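Local coordinates for core protein VP4 (Bluetongue virus, PDB 2JHP) that caps the viral messenger RNA as a multifunctional RNA-capping enzyme of the virus core, at residues R282-Y294 with I305-I319. Residues are numbered along the deposited sequence; the frame is centred on the assembly and turned at random.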
ATOM      1  N   ARG A 282     -33.682 -17.926 -22.527  1.00 20.52           N
ATOM      2  CA  ARG A 282     -32.497 -17.448 -21.803  1.00 14.24           C
ATOM      3  C   ARG A 282     -31.954 -16.152 -22.405  1.00 22.77           C
ATOM      4  O   ARG A 282     -31.430 -15.285 -21.690  1.00 25.35           O
ATOM      5  CB  ARG A 282     -31.389 -18.500 -21.822  1.00 16.60           C
ATOM      6  CG  ARG A 282     -31.587 -19.675 -20.887  1.00 28.02           C
ATOM      7  CD  ARG A 282     -30.282 -20.448 -20.705  1.00 57.06           C
ATOM      8  NE  ARG A 282     -29.684 -20.844 -21.983  1.00 12.50           N
ATOM      9  CZ  ARG A 282     -28.389 -21.100 -22.170  1.00  7.34           C
ATOM     10  NH1 ARG A 282     -27.956 -21.452 -23.378  1.00 28.06           N
ATOM     11  NH2 ARG A 282     -27.526 -21.006 -21.160  1.00  7.65           N
ATOM     12  N   PHE A 283     -32.083 -16.039 -23.727  1.00  7.30           N
ATOM     13  CA  PHE A 283     -31.610 -14.883 -24.470  1.00 13.26           C
ATOM     14  C   PHE A 283     -32.488 -13.656 -24.196  1.00  0.67           C
ATOM     15  O   PHE A 283     -31.982 -12.565 -23.937  1.00  1.01           O
ATOM     16  CB  PHE A 283     -31.572 -15.214 -25.963  1.00 11.11           C
ATOM     17  CG  PHE A 283     -30.732 -14.272 -26.773  1.00  2.33           C
ATOM     18  CD1 PHE A 283     -29.365 -14.495 -26.923  1.00 14.06           C
ATOM     19  CD2 PHE A 283     -31.309 -13.164 -27.398  1.00  7.49           C
ATOM     20  CE1 PHE A 283     -28.574 -13.621 -27.673  1.00 20.47           C
ATOM     21  CE2 PHE A 283     -30.525 -12.275 -28.154  1.00-15.79           C
ATOM     22  CZ  PHE A 283     -29.154 -12.510 -28.294  1.00 13.22           C
ATOM     23  N   ALA A 284     -33.805 -13.845 -24.237  1.00 -7.81           N
ATOM     24  CA  ALA A 284     -34.741 -12.748 -24.000  1.00 -3.66           C
ATOM     25  C   ALA A 284     -34.723 -12.258 -22.546  1.00  8.30           C
ATOM     26  O   ALA A 284     -35.125 -11.131 -22.273  1.00 16.55           O
ATOM     27  CB  ALA A 284     -36.150 -13.133 -24.438  1.00  4.34           C
ATOM     28  N   GLU A 285     -34.265 -13.106 -21.629  1.00  1.04           N
ATOM     29  CA  GLU A 285     -34.065 -12.703 -20.221  1.00 -9.17           C
ATOM     30  C   GLU A 285     -32.828 -11.845 -20.038  1.00  2.88           C
ATOM     31  O   GLU A 285     -32.887 -10.821 -19.365  1.00  9.19           O
ATOM     32  CB  GLU A 285     -33.984 -13.909 -19.278  1.00-12.38           C
ATOM     33  CG  GLU A 285     -35.272 -14.716 -19.195  1.00-11.05           C
ATOM     34  CD  GLU A 285     -35.072 -16.048 -18.499  1.00 -0.80           C
ATOM     35  OE1 GLU A 285     -33.914 -16.534 -18.449  1.00 15.30           O
ATOM     36  OE2 GLU A 285     -36.077 -16.606 -18.008  1.00  8.26           O
ATOM     37  N   ASP A 286     -31.712 -12.265 -20.626  1.00 18.74           N
ATOM     38  CA  ASP A 286     -30.482 -11.486 -20.532  1.00  7.52           C
ATOM     39  C   ASP A 286     -30.692 -10.118 -21.176  1.00 13.29           C
ATOM     40  O   ASP A 286     -30.305  -9.102 -20.602  1.00 15.74           O
ATOM     41  CB  ASP A 286     -29.298 -12.216 -21.186  1.00 -3.07           C
ATOM     42  CG  ASP A 286     -28.918 -13.524 -20.468  1.00 16.12           C
ATOM     43  OD1 ASP A 286     -29.431 -13.809 -19.355  1.00 25.57           O
ATOM     44  OD2 ASP A 286     -28.074 -14.257 -21.027  1.00 27.38           O
ATOM     45  N   ARG A 287     -31.321 -10.112 -22.354  1.00 15.97           N
ATOM     46  CA  ARG A 287     -31.662  -8.883 -23.079  1.00 20.72           C
ATOM     47  C   ARG A 287     -32.603  -7.972 -22.288  1.00 20.10           C
ATOM     48  O   ARG A 287     -32.520  -6.749 -22.412  1.00 27.24           O
ATOM     49  CB  ARG A 287     -32.315  -9.187 -24.449  1.00 25.12           C
ATOM     50  CG  ARG A 287     -31.397  -9.612 -25.623  1.00 -8.26           C
ATOM     51  CD  ARG A 287     -29.882  -9.476 -25.333  1.00 16.14           C
ATOM     52  NE  ARG A 287     -29.282 -10.775 -25.014  1.00 26.72           N
ATOM     53  CZ  ARG A 287     -28.147 -10.946 -24.345  1.00 37.67           C
ATOM     54  NH1 ARG A 287     -27.466  -9.899 -23.901  1.00 19.39           N
ATOM     55  NH2 ARG A 287     -27.697 -12.175 -24.110  1.00 18.37           N
ATOM     56  N   LEU A 288     -33.503  -8.572 -21.503  1.00 14.96           N
ATOM     57  CA  LEU A 288     -34.491  -7.817 -20.726  1.00  7.59           C
ATOM     58  C   LEU A 288     -33.829  -7.037 -19.602  1.00  8.55           C
ATOM     59  O   LEU A 288     -34.114  -5.851 -19.419  1.00 11.96           O
ATOM     60  CB  LEU A 288     -35.570  -8.733 -20.140  1.00 -9.63           C
ATOM     61  CG  LEU A 288     -36.683  -8.024 -19.360  1.00  1.16           C
ATOM     62  CD1 LEU A 288     -37.417  -7.035 -20.273  1.00 -1.30           C
ATOM     63  CD2 LEU A 288     -37.670  -9.012 -18.725  1.00 -8.48           C
ATOM     64  N   GLY A 289     -32.954  -7.722 -18.863  1.00 16.61           N
ATOM     65  CA  GLY A 289     -32.200  -7.135 -17.764  1.00 15.02           C
ATOM     66  C   GLY A 289     -31.416  -5.923 -18.202  1.00 28.82           C
ATOM     67  O   GLY A 289     -31.381  -4.912 -17.499  1.00 15.30           O
ATOM     68  N   GLU A 290     -30.802  -6.041 -19.378  1.00 17.39           N
ATOM     69  CA  GLU A 290     -30.061  -4.959 -20.012  1.00 21.81           C
ATOM     70  C   GLU A 290     -30.969  -3.769 -20.335  1.00 26.56           C
ATOM     71  O   GLU A 290     -30.648  -2.621 -20.008  1.00 19.99           O
ATOM     72  CB  GLU A 290     -29.379  -5.470 -21.289  1.00 16.14           C
ATOM     73  CG  GLU A 290     -28.202  -6.416 -21.052  1.00 28.03           C
ATOM     74  CD  GLU A 290     -27.686  -7.080 -22.327  1.00 10.33           C
ATOM     75  OE1 GLU A 290     -28.096  -6.681 -23.446  1.00 33.01           O
ATOM     76  OE2 GLU A 290     -26.866  -8.018 -22.206  1.00 51.91           O
ATOM     77  N   GLU A 291     -32.099  -4.067 -20.977  1.00 10.64           N
ATOM     78  CA  GLU A 291     -33.097  -3.081 -21.377  1.00 17.83           C
ATOM     79  C   GLU A 291     -33.689  -2.341 -20.178  1.00 25.19           C
ATOM     80  O   GLU A 291     -33.766  -1.120 -20.180  1.00 16.75           O
ATOM     81  CB  GLU A 291     -34.201  -3.768 -22.174  1.00  9.46           C
ATOM     82  CG  GLU A 291     -33.769  -4.205 -23.569  1.00 15.31           C
ATOM     83  CD  GLU A 291     -34.814  -5.048 -24.290  1.00  3.81           C
ATOM     84  OE1 GLU A 291     -35.951  -5.198 -23.766  1.00  7.30           O
ATOM     85  OE2 GLU A 291     -34.497  -5.563 -25.392  1.00 12.72           O
ATOM     86  N   ILE A 292     -34.088  -3.086 -19.149  1.00 16.80           N
ATOM     87  CA  ILE A 292     -34.554  -2.492 -17.893  1.00 17.10           C
ATOM     88  C   ILE A 292     -33.503  -1.551 -17.305  1.00 15.38           C
ATOM     89  O   ILE A 292     -33.825  -0.443 -16.865  1.00 24.75           O
ATOM     90  CB  ILE A 292     -34.991  -3.581 -16.881  1.00 11.02           C
ATOM     91  CG1 ILE A 292     -36.355  -4.150 -17.316  1.00 10.03           C
ATOM     92  CG2 ILE A 292     -35.064  -3.011 -15.465  1.00 25.34           C
ATOM     93  CD1 ILE A 292     -36.863  -5.340 -16.518  1.00 16.82           C
ATOM     94  N   ALA A 293     -32.246  -1.991 -17.335  1.00 17.54           N
ATOM     95  CA  ALA A 293     -31.133  -1.193 -16.828  1.00 14.52           C
ATOM     96  C   ALA A 293     -30.941   0.084 -17.653  1.00 16.87           C
ATOM     97  O   ALA A 293     -30.799   1.170 -17.089  1.00 20.08           O
ATOM     98  CB  ALA A 293     -29.832  -2.028 -16.776  1.00  9.75           C
ATOM     99  N   TYR A 294     -30.943  -0.057 -18.980  1.00 23.32           N
ATOM    100  CA  TYR A 294     -30.788   1.082 -19.887  1.00 19.04           C
ATOM    101  C   TYR A 294     -31.894   2.127 -19.665  1.00 21.76           C
ATOM    102  O   TYR A 294     -31.605   3.319 -19.607  1.00 19.83           O
ATOM    103  CB  TYR A 294     -30.747   0.615 -21.353  1.00 15.69           C
ATOM    104  CG  TYR A 294     -30.231   1.653 -22.334  1.00 20.20           C
ATOM    105  CD1 TYR A 294     -28.856   1.844 -22.523  1.00 10.18           C
ATOM    106  CD2 TYR A 294     -31.108   2.434 -23.077  1.00 21.23           C
ATOM    107  CE1 TYR A 294     -28.367   2.790 -23.412  1.00 38.69           C
ATOM    108  CE2 TYR A 294     -30.630   3.394 -23.984  1.00 -8.02           C
ATOM    109  CZ  TYR A 294     -29.252   3.561 -24.141  1.00 15.91           C
ATOM    110  OH  TYR A 294     -28.760   4.498 -25.025  1.00 40.01           O
ATOM    111  N   ILE A 305     -25.180  -7.552 -15.531  1.00 17.15           N
ATOM    112  CA  ILE A 305     -26.194  -8.466 -16.065  1.00 16.82           C
ATOM    113  C   ILE A 305     -25.653  -9.874 -16.380  1.00 20.14           C
ATOM    114  O   ILE A 305     -24.542 -10.035 -16.899  1.00 16.17           O
ATOM    115  CB  ILE A 305     -26.880  -7.876 -17.344  1.00 17.02           C
ATOM    116  CG1 ILE A 305     -27.128  -6.353 -17.218  1.00 10.01           C
ATOM    117  CG2 ILE A 305     -28.157  -8.657 -17.694  1.00 11.40           C
ATOM    118  CD1 ILE A 305     -28.186  -5.921 -16.194  1.00 15.73           C
ATOM    119  N   LYS A 306     -26.456 -10.884 -16.060  1.00 22.45           N
ATOM    120  CA  LYS A 306     -26.188 -12.266 -16.450  1.00 19.17           C
ATOM    121  C   LYS A 306     -26.037 -12.358 -17.967  1.00 29.13           C
ATOM    122  O   LYS A 306     -26.815 -11.756 -18.709  1.00 24.70           O
ATOM    123  CB  LYS A 306     -27.339 -13.154 -15.989  1.00 14.73           C
ATOM    124  CG  LYS A 306     -27.006 -14.620 -15.849  1.00 14.12           C
ATOM    125  CD  LYS A 306     -28.288 -15.454 -15.803  1.00 37.30           C
ATOM    126  CE  LYS A 306     -28.173 -16.622 -14.838  1.00 48.98           C
ATOM    127  NZ  LYS A 306     -26.859 -17.297 -14.952  1.00 19.11           N
ATOM    128  N   HIS A 307     -25.037 -13.099 -18.428  1.00 26.95           N
ATOM    129  CA  HIS A 307     -24.762 -13.157 -19.854  1.00 15.19           C
ATOM    130  C   HIS A 307     -24.406 -14.555 -20.344  1.00 18.27           C
ATOM    131  O   HIS A 307     -23.228 -14.887 -20.468  1.00 19.32           O
ATOM    132  CB  HIS A 307     -23.637 -12.185 -20.212  1.00 14.63           C
ATOM    133  CG  HIS A 307     -23.553 -11.871 -21.671  1.00 14.83           C
ATOM    134  ND1 HIS A 307     -22.752 -12.582 -22.538  1.00 37.65           N
ATOM    135  CD2 HIS A 307     -24.173 -10.926 -22.418  1.00 13.67           C
ATOM    136  CE1 HIS A 307     -22.878 -12.084 -23.755  1.00 11.37           C
ATOM    137  NE2 HIS A 307     -23.738 -11.083 -23.712  1.00 23.69           N
ATOM    138  N   ARG A 308     -25.415 -15.372 -20.627  1.00 17.81           N
ATOM    139  CA  ARG A 308     -25.155 -16.691 -21.231  1.00 17.91           C
ATOM    140  C   ARG A 308     -24.984 -16.562 -22.741  1.00 16.82           C
ATOM    141  O   ARG A 308     -25.789 -15.919 -23.408  1.00 18.77           O
ATOM    142  CB  ARG A 308     -26.215 -17.761 -20.858  1.00 15.17           C
ATOM    143  CG  ARG A 308     -27.662 -17.271 -20.710  1.00 38.04           C
ATOM    144  CD  ARG A 308     -28.017 -16.833 -19.268  1.00 -8.33           C
ATOM    145  NE  ARG A 308     -28.908 -17.777 -18.602  1.00 31.77           N
ATOM    146  CZ  ARG A 308     -30.215 -17.596 -18.449  1.00 29.65           C
ATOM    147  NH1 ARG A 308     -30.813 -16.502 -18.917  1.00  6.23           N
ATOM    148  NH2 ARG A 308     -30.929 -18.526 -17.833  1.00  7.54           N
ATOM    149  N   ILE A 309     -23.904 -17.147 -23.256  1.00 13.73           N
ATOM    150  CA  ILE A 309     -23.636 -17.190 -24.695  1.00 12.94           C
ATOM    151  C   ILE A 309     -24.494 -18.260 -25.370  1.00 13.86           C
ATOM    152  O   ILE A 309     -24.460 -19.427 -24.968  1.00 19.60           O
ATOM    153  CB  ILE A 309     -22.161 -17.508 -24.997  1.00 23.45           C
ATOM    154  CG1 ILE A 309     -21.259 -16.856 -23.953  1.00  4.43           C
ATOM    155  CG2 ILE A 309     -21.802 -17.074 -26.427  1.00-10.37           C
ATOM    156  CD1 ILE A 309     -19.960 -17.592 -23.689  1.00 18.39           C
ATOM    157  N   PRO A 310     -25.271 -17.859 -26.393  1.00  4.57           N
ATOM    158  CA  PRO A 310     -26.128 -18.760 -27.184  1.00  2.37           C
ATOM    159  C   PRO A 310     -25.342 -19.832 -27.953  1.00-10.91           C
ATOM    160  O   PRO A 310     -24.142 -19.670 -28.194  1.00-12.64           O
ATOM    161  CB  PRO A 310     -26.832 -17.809 -28.156  1.00  0.89           C
ATOM    162  CG  PRO A 310     -25.948 -16.594 -28.223  1.00  5.00           C
ATOM    163  CD  PRO A 310     -25.385 -16.455 -26.840  1.00 -7.01           C
ATOM    164  N   ASN A 311     -26.014 -20.916 -28.327  1.00  5.54           N
ATOM    165  CA  ASN A 311     -25.362 -22.014 -29.034  1.00 21.48           C
ATOM    166  C   ASN A 311     -25.600 -21.939 -30.532  1.00 30.11           C
ATOM    167  O   ASN A 311     -24.718 -22.256 -31.333  1.00 24.33           O
ATOM    168  CB  ASN A 311     -25.856 -23.362 -28.503  1.00 16.92           C
ATOM    169  CG  ASN A 311     -25.609 -23.535 -27.013  1.00-14.73           C
ATOM    170  OD1 ASN A 311     -24.971 -22.693 -26.362  1.00 59.26           O
ATOM    171  ND2 ASN A 311     -26.118 -24.641 -26.466  1.00 35.12           N
ATOM    172  N   SER A 312     -26.806 -21.516 -30.894  1.00 35.38           N
ATOM    173  CA  SER A 312     -27.235 -21.453 -32.282  1.00 41.61           C
ATOM    174  C   SER A 312     -26.635 -20.251 -33.008  1.00 37.66           C
ATOM    175  O   SER A 312     -26.113 -20.388 -34.113  1.00 43.84           O
ATOM    176  CB  SER A 312     -28.759 -21.413 -32.351  1.00 57.13           C
ATOM    177  OG  SER A 312     -29.315 -22.374 -31.469  1.00  0.94           O
ATOM    178  N   LYS A 313     -26.710 -19.080 -32.379  1.00 39.15           N
ATOM    179  CA  LYS A 313     -26.230 -17.834 -32.975  1.00 42.18           C
ATOM    180  C   LYS A 313     -24.707 -17.746 -32.959  1.00 41.48           C
ATOM    181  O   LYS A 313     -24.076 -17.989 -31.931  1.00 12.77           O
ATOM    182  CB  LYS A 313     -26.848 -16.632 -32.251  1.00 45.71           C
ATOM    183  CG  LYS A 313     -28.336 -16.444 -32.528  1.00 10.52           C
ATOM    184  CD  LYS A 313     -29.102 -16.006 -31.288  1.00 18.67           C
ATOM    185  CE  LYS A 313     -30.605 -16.057 -31.550  1.00 28.09           C
ATOM    186  NZ  LYS A 313     -31.395 -16.049 -30.279  1.00 17.89           N
ATOM    187  N   ASP A 314     -24.127 -17.411 -34.110  1.00 37.35           N
ATOM    188  CA  ASP A 314     -22.681 -17.233 -34.242  1.00 40.98           C
ATOM    189  C   ASP A 314     -22.262 -15.794 -33.972  1.00 66.39           C
ATOM    190  O   ASP A 314     -21.143 -15.529 -33.525  1.00 52.11           O
ATOM    191  CB  ASP A 314     -22.207 -17.681 -35.624  1.00 54.52           C
ATOM    192  CG  ASP A 314     -21.709 -19.111 -35.626  1.00-13.09           C
ATOM    193  OD1 ASP A 314     -21.031 -19.486 -34.631  1.00  2.27           O
ATOM    194  OD2 ASP A 314     -22.000 -19.861 -36.606  1.00 -0.09           O
ATOM    195  N   GLU A 315     -23.169 -14.875 -34.280  1.00 65.18           N
ATOM    196  CA  GLU A 315     -23.047 -13.483 -33.887  1.00 46.28           C
ATOM    197  C   GLU A 315     -24.416 -12.991 -33.422  1.00 12.16           C
ATOM    198  O   GLU A 315     -25.444 -13.597 -33.745  1.00 -3.58           O
ATOM    199  CB  GLU A 315     -22.510 -12.621 -35.029  1.00 22.83           C
ATOM    200  CG  GLU A 315     -23.498 -12.403 -36.169  1.00 16.11           C
ATOM    201  CD  GLU A 315     -23.229 -11.134 -36.957  1.00  8.35           C
ATOM    202  OE1 GLU A 315     -22.280 -10.392 -36.606  1.00 22.25           O
ATOM    203  OE2 GLU A 315     -23.975 -10.882 -37.932  1.00 -4.01           O
ATOM    204  N   TYR A 316     -24.414 -11.900 -32.659  1.00 10.76           N
ATOM    205  CA  TYR A 316     -25.620 -11.365 -32.031  1.00 27.57           C
ATOM    206  C   TYR A 316     -25.327 -10.022 -31.376  1.00 17.11           C
ATOM    207  O   TYR A 316     -24.184  -9.553 -31.377  1.00 23.55           O
ATOM    208  CB  TYR A 316     -26.184 -12.351 -30.997  1.00 15.88           C
ATOM    209  CG  TYR A 316     -25.270 -12.648 -29.818  1.00 -8.49           C
ATOM    210  CD1 TYR A 316     -24.258 -13.614 -29.905  1.00 10.56           C
ATOM    211  CD2 TYR A 316     -25.432 -11.979 -28.605  1.00 10.93           C
ATOM    212  CE1 TYR A 316     -23.423 -13.889 -28.806  1.00-10.06           C
ATOM    213  CE2 TYR A 316     -24.617 -12.254 -27.515  1.00-11.34           C
ATOM    214  CZ  TYR A 316     -23.615 -13.208 -27.618  1.00 10.20           C
ATOM    215  OH  TYR A 316     -22.802 -13.468 -26.535  1.00 11.85           O
ATOM    216  N   HIS A 317     -26.361  -9.409 -30.809  1.00 11.99           N
ATOM    217  CA  HIS A 317     -26.220  -8.084 -30.216  1.00 10.55           C
ATOM    218  C   HIS A 317     -26.720  -7.997 -28.778  1.00  7.64           C
ATOM    219  O   HIS A 317     -27.542  -8.806 -28.333  1.00 12.61           O
ATOM    220  CB  HIS A 317     -26.906  -7.030 -31.086  1.00 17.01           C
ATOM    221  CG  HIS A 317     -26.303  -6.888 -32.447  1.00  8.49           C
ATOM    222  ND1 HIS A 317     -25.186  -6.119 -32.687  1.00 95.35           N
ATOM    223  CD2 HIS A 317     -26.664  -7.417 -33.643  1.00 17.04           C
ATOM    224  CE1 HIS A 317     -24.883  -6.176 -33.972  1.00-15.24           C
ATOM    225  NE2 HIS A 317     -25.765  -6.957 -34.577  1.00  2.93           N
ATOM    226  N   CYS A 318     -26.202  -6.999 -28.064  1.00 15.37           N
ATOM    227  CA  CYS A 318     -26.591  -6.730 -26.691  1.00 10.97           C
ATOM    228  C   CYS A 318     -26.230  -5.294 -26.289  1.00 14.58           C
ATOM    229  O   CYS A 318     -25.548  -4.588 -27.031  1.00 25.48           O
ATOM    230  CB  CYS A 318     -25.907  -7.721 -25.751  1.00 13.70           C
ATOM    231  SG  CYS A 318     -24.153  -7.448 -25.563  1.00 27.59           S
ATOM    232  N   ILE A 319     -26.690  -4.877 -25.111  1.00 16.10           N
ATOM    233  CA  ILE A 319     -26.404  -3.552 -24.590  1.00 32.94           C
ATOM    234  C   ILE A 319     -25.358  -3.685 -23.487  1.00 19.51           C
ATOM    235  O   ILE A 319     -25.610  -4.291 -22.444  1.00 24.15           O
ATOM    236  CB  ILE A 319     -27.676  -2.872 -24.064  1.00 65.17           C
ATOM    237  CG1 ILE A 319     -28.711  -2.739 -25.186  1.00 25.77           C
ATOM    238  CG2 ILE A 319     -27.344  -1.511 -23.491  1.00 -7.90           C
ATOM    239  CD1 ILE A 319     -30.132  -2.643 -24.689  1.00 22.72           C
TER
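Helix 282-294 runs nearly antiparallel to strand 305-308, their axes 7.8 Å apart at 151°, and at 34° to strand 315-319. R308 carries much of the charge contact. Its NH1 gives a nearly straight bond to E285 OE1 (3.1 Å), with carboxylate and guanidinium almost coplanar. The same NH1 makes a second, more bent salt-bridge hydrogen bond to D286 OD1, from above the carboxylate plane. D286 OD2 takes the backbone N of R308 at 2.9 Å. D286 thus binds both the backbone and the guanidinium of R308, one with each carboxylate oxygen. R282 CG lies over one face of the R308 guanidinium. Further along, E290 OE1 takes the backbone N of I319 in a nearly straight bond of 2.8 Å, and its OE2 forms a salt bridge with R287 NH1. F283 has CG anti to its backbone N (chi1 -163°), which carries the ring toward P310, K313 and Y316. K313 NZ sits over one face in a cation-pi contact, 4.1 Å from the ring centroid, and R287 NE covers the opposite face. The ring edge points at Y316 in an offset edge-to-face pair. I305 packs under the helix, with CD1 against G289 and A293 and CG1 against E290 CG. Helix 280-295 links parallel strands 260-264 and 302-308 as a beta-alpha-beta crossover. Their mixed sheet has the 3-2-1-4-5-7-6 order of Rossmann-like methyltransferases. E285 lies near bound S-adenosyl-L-homocysteine, and strand 315-320 pairs with strand 357-362.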